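Local coordinates for putative membrane anchored protein (Corynebacterium diphtheriae, PDB 3LSO) that is of unknown function but is probably a membrane-anchored protein of the cell envelope, with an all-beta fold, at residues S28-S33 and Q45-S50; Y41-K46 and V76-L81; I160-A165 and N173-T178. One frame throughout, in Å; residues are numbered along the deposited sequence.

Contact 1: S28-S33 and Q45-S50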
loop_
_atom_site.group_PDB
_atom_site.type_symbol
_atom_site.label_atom_id
_atom_site.label_comp_id
_atom_site.label_asym_id
_atom_site.label_seq_id
_atom_site.Cartn_x
_atom_site.Cartn_y
_atom_site.Cartn_z
ATOM N N SER B 28 36.048 3.941 -17.831
ATOM C CA SER B 28 36.424 5.360 -17.875
ATOM C C SER B 28 37.929 5.595 -17.818
ATOM O O SER B 28 38.639 4.944 -17.064
ATOM C CB SER B 28 35.765 6.121 -16.722
ATOM O OG SER B 28 36.021 5.488 -15.476
ATOM N N ASP B 29 38.384 6.565 -18.605
ATOM C CA ASP B 29 39.791 6.923 -18.723
ATOM C C ASP B 29 40.367 7.455 -17.427
ATOM O O ASP B 29 39.774 8.315 -16.790
ATOM C CB ASP B 29 39.958 7.974 -19.818
ATOM C CG ASP B 29 39.598 7.443 -21.187
ATOM O OD1 ASP B 29 39.534 6.204 -21.337
ATOM O OD2 ASP B 29 39.387 8.258 -22.117
ATOM N N VAL B 30 41.526 6.926 -17.049
ATOM C CA VAL B 30 42.273 7.411 -15.883
ATOM C C VAL B 30 43.611 7.956 -16.307
ATOM O O VAL B 30 44.148 7.569 -17.345
ATOM C CB VAL B 30 42.497 6.319 -14.789
ATOM C CG1 VAL B 30 41.237 6.064 -14.041
ATOM C CG2 VAL B 30 42.986 5.026 -15.386
ATOM N N ASP B 31 44.137 8.870 -15.502
ATOM C CA ASP B 31 45.462 9.434 -15.725
ATOM C C ASP B 31 46.278 9.234 -14.451
ATOM O O ASP B 31 46.099 9.952 -13.463
ATOM C CB ASP B 31 45.351 10.916 -16.086
ATOM C CG ASP B 31 46.606 11.461 -16.763
ATOM O OD1 ASP B 31 47.738 11.005 -16.461
ATOM O OD2 ASP B 31 46.446 12.372 -17.610
ATOM N N CYS B 32 47.166 8.248 -14.479
ATOM C CA CYS B 32 47.920 7.859 -13.289
ATOM C C CYS B 32 49.292 8.523 -13.196
ATOM O O CYS B 32 50.034 8.539 -14.170
ATOM C CB CYS B 32 48.047 6.335 -13.233
ATOM S SG CYS B 32 46.429 5.503 -13.110
ATOM N N SER B 33 49.597 9.103 -12.038
ATOM C CA SER B 33 50.946 9.576 -11.722
ATOM C C SER B 33 51.614 8.649 -10.725
ATOM O O SER B 33 51.030 8.295 -9.694
ATOM C CB SER B 33 50.938 10.985 -11.120
ATOM O OG SER B 33 50.521 11.941 -12.060
ATOM N N GLN B 45 51.199 7.792 -16.657
ATOM C CA GLN B 45 50.559 6.953 -17.680
ATOM C C GLN B 45 49.035 6.977 -17.731
ATOM O O GLN B 45 48.370 6.671 -16.746
ATOM C CB GLN B 45 51.028 5.503 -17.547
ATOM C CG GLN B 45 50.967 4.725 -18.870
ATOM C CD GLN B 45 50.958 3.217 -18.673
ATOM O OE1 GLN B 45 50.806 2.720 -17.548
ATOM N NE2 GLN B 45 51.105 2.479 -19.771
ATOM N N LYS B 46 48.504 7.320 -18.901
ATOM C CA LYS B 46 47.070 7.266 -19.157
ATOM C C LYS B 46 46.622 5.824 -19.302
ATOM O O LYS B 46 47.324 5.013 -19.900
ATOM C CB LYS B 46 46.699 8.055 -20.421
ATOM C CG LYS B 46 46.363 9.526 -20.179
ATOM C CD LYS B 46 45.708 10.185 -21.389
ATOM C CE LYS B 46 46.717 10.464 -22.495
ATOM N NZ LYS B 46 47.959 11.074 -21.935
ATOM N N SER B 47 45.441 5.525 -18.761
ATOM C CA SER B 47 44.906 4.163 -18.724
ATOM C C SER B 47 43.360 4.090 -18.724
ATOM O O SER B 47 42.679 5.056 -19.106
ATOM C CB SER B 47 45.473 3.438 -17.511
ATOM O OG SER B 47 45.133 2.075 -17.549
ATOM N N ASN B 48 42.824 2.936 -18.302
ATOM C CA ASN B 48 41.376 2.662 -18.256
ATOM C C ASN B 48 40.980 1.826 -17.038
ATOM O O ASN B 48 41.676 0.878 -16.687
ATOM C CB ASN B 48 40.914 1.956 -19.541
ATOM C CG ASN B 48 40.447 2.934 -20.609
ATOM O OD1 ASN B 48 41.099 3.112 -21.646
ATOM N ND2 ASN B 48 39.314 3.586 -20.354
ATOM N N PHE B 49 39.847 2.170 -16.422
ATOM C CA PHE B 49 39.385 1.549 -15.175
ATOM C C PHE B 49 37.958 1.061 -15.310
ATOM O O PHE B 49 37.024 1.863 -15.311
ATOM C CB PHE B 49 39.456 2.563 -14.042
ATOM C CG PHE B 49 38.880 2.077 -12.741
ATOM C CD1 PHE B 49 39.632 1.265 -11.888
ATOM C CD2 PHE B 49 37.603 2.462 -12.340
ATOM C CE1 PHE B 49 39.109 0.818 -10.654
ATOM C CE2 PHE B 49 37.072 2.022 -11.099
ATOM C CZ PHE B 49 37.829 1.196 -10.263
ATOM N N SER B 50 37.791 -0.256 -15.392
ATOM C CA SER B 50 36.476 -0.859 -15.631
ATOM C C SER B 50 35.910 -1.605 -14.410
ATOM O O SER B 50 36.565 -2.487 -13.851
ATOM C CB SER B 50 36.528 -1.775 -16.860
ATOM O OG SER B 50 37.552 -2.741 -16.739
#
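The ring of F49 has I160 over one face, while L161 comes up to it obliquely. CG of F49 is anti to the backbone N (chi1 174°), and this sends the ring away from strand 25-36. The other flat groups are the carboxylate of D29 and the amide of N48, which run alongside each other from the same face of the sheet with their planes 68° apart. ND2 of N48 reaches OD1 of D29 at 2.8 Å, a weak hydrogen bond because the N-H points well off line. On the same face K46 and D31 cross obliquely, and CG of K46 lies 3.8 Å from OD2 of D31. The two charged ends do not touch, though their opposite charges probably attract.

The other face carries V30, S47, C32 and Q45. CG2 of V30 packs on CB of S47 at 3.6 Å. CG1 of V30 meets CB of F49, not its ring. SG of C32 is a disulfide sulfur.

The backbones are joined by five hydrogen bonds. V30 pairs with S47 and C32 with Q45, each through two bonds, and N of F49 adds a bond to O of S28. The straightest runs from N of Q45 to O of C32, at 2.8 Å and 169°. This is the regular antiparallel ladder of a beta hairpin, formed by strands 25-36 and 41-54 in the DIP2116-like N-terminal domain, a family of the E-set clan.

Contact 2: Y41-K46 and V76-L81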
loop_
_atom_site.group_PDB
_atom_site.type_symbol
_atom_site.label_atom_id
_atom_site.label_comp_id
_atom_site.label_asym_id
_atom_site.label_seq_id
_atom_site.Cartn_x
_atom_site.Cartn_y
_atom_site.Cartn_z
ATOM N N TYR B 41 61.850 10.174 -8.836
ATOM C CA TYR B 41 61.541 9.316 -9.977
ATOM C C TYR B 41 60.045 9.472 -10.284
ATOM O O TYR B 41 59.200 8.868 -9.637
ATOM C CB TYR B 41 61.924 7.854 -9.663
ATOM C CG TYR B 41 62.065 6.935 -10.861
ATOM C CD1 TYR B 41 63.292 6.797 -11.517
ATOM C CD2 TYR B 41 60.973 6.193 -11.337
ATOM C CE1 TYR B 41 63.424 5.948 -12.626
ATOM C CE2 TYR B 41 61.093 5.342 -12.442
ATOM C CZ TYR B 41 62.323 5.221 -13.078
ATOM O OH TYR B 41 62.463 4.392 -14.176
ATOM N N LYS B 42 59.720 10.325 -11.243
ATOM C CA LYS B 42 58.332 10.605 -11.576
ATOM C C LYS B 42 58.066 10.125 -12.991
ATOM O O LYS B 42 58.792 10.485 -13.915
ATOM C CB LYS B 42 58.034 12.109 -11.432
ATOM C CG LYS B 42 58.128 12.606 -9.990
ATOM C CD LYS B 42 57.744 14.072 -9.789
ATOM C CE LYS B 42 57.490 14.317 -8.296
ATOM N NZ LYS B 42 57.591 15.733 -7.835
ATOM N N PHE B 43 57.077 9.259 -13.149
ATOM C CA PHE B 43 56.537 8.975 -14.466
ATOM C C PHE B 43 54.997 8.924 -14.393
ATOM O O PHE B 43 54.410 9.150 -13.331
ATOM C CB PHE B 43 57.203 7.745 -15.129
ATOM C CG PHE B 43 56.853 6.434 -14.491
ATOM C CD1 PHE B 43 55.831 5.645 -15.012
ATOM C CD2 PHE B 43 57.536 5.985 -13.367
ATOM C CE1 PHE B 43 55.480 4.433 -14.412
ATOM C CE2 PHE B 43 57.196 4.768 -12.762
ATOM C CZ PHE B 43 56.168 3.989 -13.293
ATOM N N ASN B 44 54.351 8.593 -15.505
ATOM C CA ASN B 44 53.048 9.148 -15.797
ATOM C C ASN B 44 52.374 8.358 -16.915
ATOM O O ASN B 44 52.920 8.254 -18.019
ATOM C CB ASN B 44 53.327 10.593 -16.241
ATOM C CG ASN B 44 52.108 11.345 -16.569
ATOM O OD1 ASN B 44 51.260 11.558 -15.707
ATOM N ND2 ASN B 44 52.002 11.784 -17.812
ATOM N N GLN B 45 51.199 7.792 -16.657
ATOM C CA GLN B 45 50.559 6.953 -17.680
ATOM C C GLN B 45 49.035 6.977 -17.731
ATOM O O GLN B 45 48.370 6.671 -16.746
ATOM C CB GLN B 45 51.028 5.503 -17.547
ATOM C CG GLN B 45 50.967 4.725 -18.870
ATOM C CD GLN B 45 50.958 3.217 -18.673
ATOM O OE1 GLN B 45 50.806 2.720 -17.548
ATOM N NE2 GLN B 45 51.105 2.479 -19.771
ATOM N N LYS B 46 48.504 7.320 -18.901
ATOM C CA LYS B 46 47.070 7.266 -19.157
ATOM C C LYS B 46 46.622 5.824 -19.302
ATOM O O LYS B 46 47.324 5.013 -19.900
ATOM C CB LYS B 46 46.699 8.055 -20.421
ATOM C CG LYS B 46 46.363 9.526 -20.179
ATOM C CD LYS B 46 45.708 10.185 -21.389
ATOM C CE LYS B 46 46.717 10.464 -22.495
ATOM N NZ LYS B 46 47.959 11.074 -21.935
ATOM N N VAL B 76 49.087 -3.164 -17.778
ATOM C CA VAL B 76 49.878 -2.091 -18.418
ATOM C C VAL B 76 51.359 -2.431 -18.690
ATOM O O VAL B 76 52.117 -2.757 -17.770
ATOM C CB VAL B 76 49.755 -0.737 -17.651
ATOM C CG1 VAL B 76 48.331 -0.187 -17.783
ATOM C CG2 VAL B 76 50.166 -0.881 -16.181
ATOM N N SER B 77 51.757 -2.363 -19.956
ATOM C CA SER B 77 53.167 -2.473 -20.308
ATOM C C SER B 77 53.811 -1.098 -20.226
ATOM O O SER B 77 53.357 -0.156 -20.872
ATOM C CB SER B 77 53.341 -3.066 -21.707
ATOM O OG SER B 77 53.264 -4.481 -21.673
ATOM N N ASN B 78 54.855 -0.982 -19.413
ATOM C CA ASN B 78 55.599 0.265 -19.287
ATOM C C ASN B 78 57.093 -0.002 -19.104
ATOM O O ASN B 78 57.482 -0.800 -18.264
ATOM C CB ASN B 78 55.039 1.093 -18.131
ATOM C CG ASN B 78 55.464 2.548 -18.177
ATOM O OD1 ASN B 78 55.518 3.164 -19.215
ATOM N ND2 ASN B 78 55.734 3.103 -17.031
ATOM N N ASP B 79 57.919 0.656 -19.913
ATOM C CA ASP B 79 59.370 0.507 -19.848
ATOM C C ASP B 79 59.939 0.949 -18.503
ATOM O O ASP B 79 61.022 0.515 -18.106
ATOM C CB ASP B 79 60.042 1.297 -20.976
ATOM C CG ASP B 79 60.407 0.435 -22.178
ATOM O OD1 ASP B 79 59.954 -0.725 -22.264
ATOM O OD2 ASP B 79 61.161 0.926 -23.046
ATOM N N ASN B 80 59.207 1.812 -17.805
ATOM C CA ASN B 80 59.589 2.266 -16.476
ATOM C C ASN B 80 59.567 1.184 -15.403
ATOM O O ASN B 80 59.901 1.445 -14.247
ATOM C CB ASN B 80 58.689 3.414 -16.054
ATOM C CG ASN B 80 59.210 4.738 -16.505
ATOM O OD1 ASN B 80 60.229 5.207 -16.002
ATOM N ND2 ASN B 80 58.526 5.356 -17.461
ATOM N N LEU B 81 59.177 -0.026 -15.799
ATOM C CA LEU B 81 59.118 -1.188 -14.904
ATOM C C LEU B 81 60.172 -2.270 -15.234
ATOM O O LEU B 81 60.290 -3.273 -14.526
ATOM C CB LEU B 81 57.707 -1.797 -14.913
ATOM C CG LEU B 81 56.498 -0.849 -14.892
ATOM C CD1 LEU B 81 55.259 -1.538 -15.478
ATOM C CD2 LEU B 81 56.207 -0.276 -13.500
#
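F43 carries the contact through its ring. Its CG stands between the backbone N and the carbonyl carbon (chi1 70°), which puts the ring against N80. CB of F43 lies 3.6 Å from ND2 of N80, and CG lies 3.5 Å from CG of N80. The amide of N80 is thus stacked at the CG end of the ring, its plane 9° from the ring's. CB of N80 sits above the ring centre, 3.6 Å from the centroid, in a CH-pi contact almost along the ring normal. Farther out, CD1 and CE1 of F43 approach ND2 of N78. CZ, the tip, reaches CD2 of L81 at 4.3 Å.

Y41 lies beside this stack. Its OH is 3.0 Å from OD1 of N80, with ring and amide planes 87° apart. At the other end, the extended side chain of Q45 runs antiparallel alongside V76, and its OE1 comes 3.6 Å from CB of V76.

N of L81 bonds to O of N78, closing the turn into the short 3-10 segment 79-81. Strand 41-54 runs between strand 25-36, bonded at F43 to V34, and strand 64-77, which pairs onward with strand 132-146 at V76.

Contact 3: I160-A165 and N173-T178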
loop_
_atom_site.group_PDB
_atom_site.type_symbol
_atom_site.label_atom_id
_atom_site.label_comp_id
_atom_site.label_asym_id
_atom_site.label_seq_id
_atom_site.Cartn_x
_atom_site.Cartn_y
_atom_site.Cartn_z
ATOM N N ILE B 160 40.179 8.640 -8.408
ATOM C CA ILE B 160 39.477 7.371 -8.307
ATOM C C ILE B 160 40.313 6.292 -7.644
ATOM O O ILE B 160 39.785 5.352 -7.059
ATOM C CB ILE B 160 38.957 6.898 -9.698
ATOM C CG1 ILE B 160 38.411 5.483 -9.634
ATOM C CG2 ILE B 160 40.037 6.950 -10.728
ATOM C CD1 ILE B 160 36.979 5.433 -9.236
ATOM N N LEU B 161 41.622 6.427 -7.709
ATOM C CA LEU B 161 42.480 5.330 -7.286
ATOM C C LEU B 161 43.847 5.828 -6.837
ATOM O O LEU B 161 44.470 6.643 -7.521
ATOM C CB LEU B 161 42.609 4.344 -8.441
ATOM C CG LEU B 161 43.159 2.949 -8.207
ATOM C CD1 LEU B 161 42.418 1.968 -9.122
ATOM C CD2 LEU B 161 44.675 2.897 -8.464
ATOM N N THR B 162 44.289 5.356 -5.669
ATOM C CA THR B 162 45.645 5.595 -5.195
ATOM C C THR B 162 46.172 4.287 -4.669
ATOM O O THR B 162 45.431 3.520 -4.041
ATOM C CB THR B 162 45.718 6.566 -4.011
ATOM O OG1 THR B 162 45.192 5.924 -2.839
ATOM C CG2 THR B 162 44.991 7.891 -4.275
ATOM N N ASN B 163 47.447 4.020 -4.922
ATOM C CA ASN B 163 48.095 2.888 -4.293
ATOM C C ASN B 163 49.504 3.262 -3.906
ATOM O O ASN B 163 49.994 4.346 -4.268
ATOM C CB ASN B 163 48.066 1.645 -5.189
ATOM C CG ASN B 163 49.100 1.695 -6.279
ATOM O OD1 ASN B 163 48.988 2.476 -7.226
ATOM N ND2 ASN B 163 50.122 0.872 -6.154
ATOM N N THR B 164 50.130 2.364 -3.150
ATOM C CA THR B 164 51.519 2.485 -2.744
ATOM C C THR B 164 52.172 1.136 -2.881
ATOM O O THR B 164 51.708 0.150 -2.325
ATOM C CB THR B 164 51.642 3.039 -1.318
ATOM O OG1 THR B 164 51.105 4.373 -1.314
ATOM C CG2 THR B 164 53.100 3.057 -0.858
ATOM N N ALA B 165 53.243 1.116 -3.655
ATOM C CA ALA B 165 53.901 -0.107 -4.022
ATOM C C ALA B 165 55.300 -0.145 -3.454
ATOM O O ALA B 165 56.028 0.852 -3.482
ATOM C CB ALA B 165 53.950 -0.250 -5.536
ATOM N N ASN B 173 54.364 5.857 -5.035
ATOM C CA ASN B 173 52.988 6.274 -4.812
ATOM C C ASN B 173 52.317 6.573 -6.133
ATOM O O ASN B 173 52.696 7.498 -6.831
ATOM C CB ASN B 173 52.922 7.501 -3.901
ATOM C CG ASN B 173 53.586 7.271 -2.553
ATOM O OD1 ASN B 173 53.287 6.296 -1.842
ATOM N ND2 ASN B 173 54.498 8.173 -2.189
ATOM N N THR B 174 51.309 5.790 -6.473
ATOM C CA THR B 174 50.583 6.022 -7.695
ATOM C C THR B 174 49.315 6.791 -7.384
ATOM O O THR B 174 48.609 6.461 -6.433
ATOM C CB THR B 174 50.241 4.700 -8.364
ATOM O OG1 THR B 174 51.427 3.901 -8.447
ATOM C CG2 THR B 174 49.673 4.923 -9.766
ATOM N N THR B 175 49.031 7.822 -8.170
ATOM C CA THR B 175 47.776 8.553 -8.038
ATOM C C THR B 175 47.082 8.581 -9.388
ATOM O O THR B 175 47.684 8.988 -10.372
ATOM C CB THR B 175 48.008 9.982 -7.561
ATOM O OG1 THR B 175 48.100 9.979 -6.146
ATOM C CG2 THR B 175 46.846 10.892 -7.956
ATOM N N CYS B 176 45.823 8.160 -9.421
ATOM C CA CYS B 176 45.054 8.109 -10.645
ATOM C C CYS B 176 43.835 9.008 -10.567
ATOM O O CYS B 176 43.039 8.890 -9.634
ATOM C CB CYS B 176 44.603 6.683 -10.924
ATOM S SG CYS B 176 45.946 5.520 -11.074
ATOM N N THR B 177 43.691 9.888 -11.556
ATOM C CA THR B 177 42.547 10.782 -11.638
ATOM C C THR B 177 41.738 10.484 -12.882
ATOM O O THR B 177 42.288 10.131 -13.929
ATOM C CB THR B 177 42.969 12.270 -11.735
ATOM O OG1 THR B 177 43.434 12.552 -13.065
ATOM C CG2 THR B 177 44.043 12.635 -10.701
ATOM N N THR B 178 40.429 10.674 -12.770
ATOM C CA THR B 178 39.523 10.577 -13.907
ATOM C C THR B 178 38.565 11.767 -13.904
ATOM O O THR B 178 38.387 12.412 -12.867
ATOM C CB THR B 178 38.756 9.235 -13.892
ATOM O OG1 THR B 178 38.180 8.993 -15.180
ATOM C CG2 THR B 178 37.668 9.224 -12.830
#
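A beta hairpin of strands 150-167 and 170-177 makes this contact, with a classic beta bulge at its I160 end, where I160 and L161 both face C176. The strands run antiparallel at 169°. L161 pairs with C176 and N163 with T174. At the bulge the bond from N of L161 to O of C176 is weak. The return bond, from N of C176 to O of L161, is 2.8 Å long and lies nearly along the C=O axis. The bond from N of N163 to O of T174 lies in the carbonyl plane, on a lone pair.

The tight part is on the face of L161, N163, T174 and C176. CG of L161 is anti to the backbone N (chi1 -165°), and its CD2 packs on the disulfide sulfur, SG of C176, at 3.9 Å. N163 and T174 extend together from this face, and N163 also touches L89 and S92 of strand 87-97. Next to the bulge, CG2 of I160 meets CG2 of T178 at 3.9 Å. The OG1 of T178 is hydrogen-bonded to O of D29.

The face of T162, T164, N173 and T175 is looser and nearer to solvent. Here CG2 of T162 and OG1 of T175 are 4.2 Å apart. N173 is exposed, yet its amide is held. OG1 of T164, placed anti to its carbonyl carbon (chi1 -64°), donates to OD1 of N173 at 3.0 Å, in the amide plane and on a lone pair.

All three contacts lie in the DIP2116-like N-terminal domain, on the same side of the chain's centre. Contacts 1 and 2 share Q45 and K46 of strand 41-54, and their centres are about 12 Å apart. Contact 3 comes later in the chain. Its centre is about 10 Å from that of contact 1 and 13 Å from that of contact 2, which it does not touch. Strand 170-177 also pairs with strand 25-36, so the hairpins of contacts 1 and 3 are neighbours. The disulfide between SG of C32 and SG of C176 joins them covalently, and V30 packs on I160. Segments far apart in sequence are thus tied together within one beta domain.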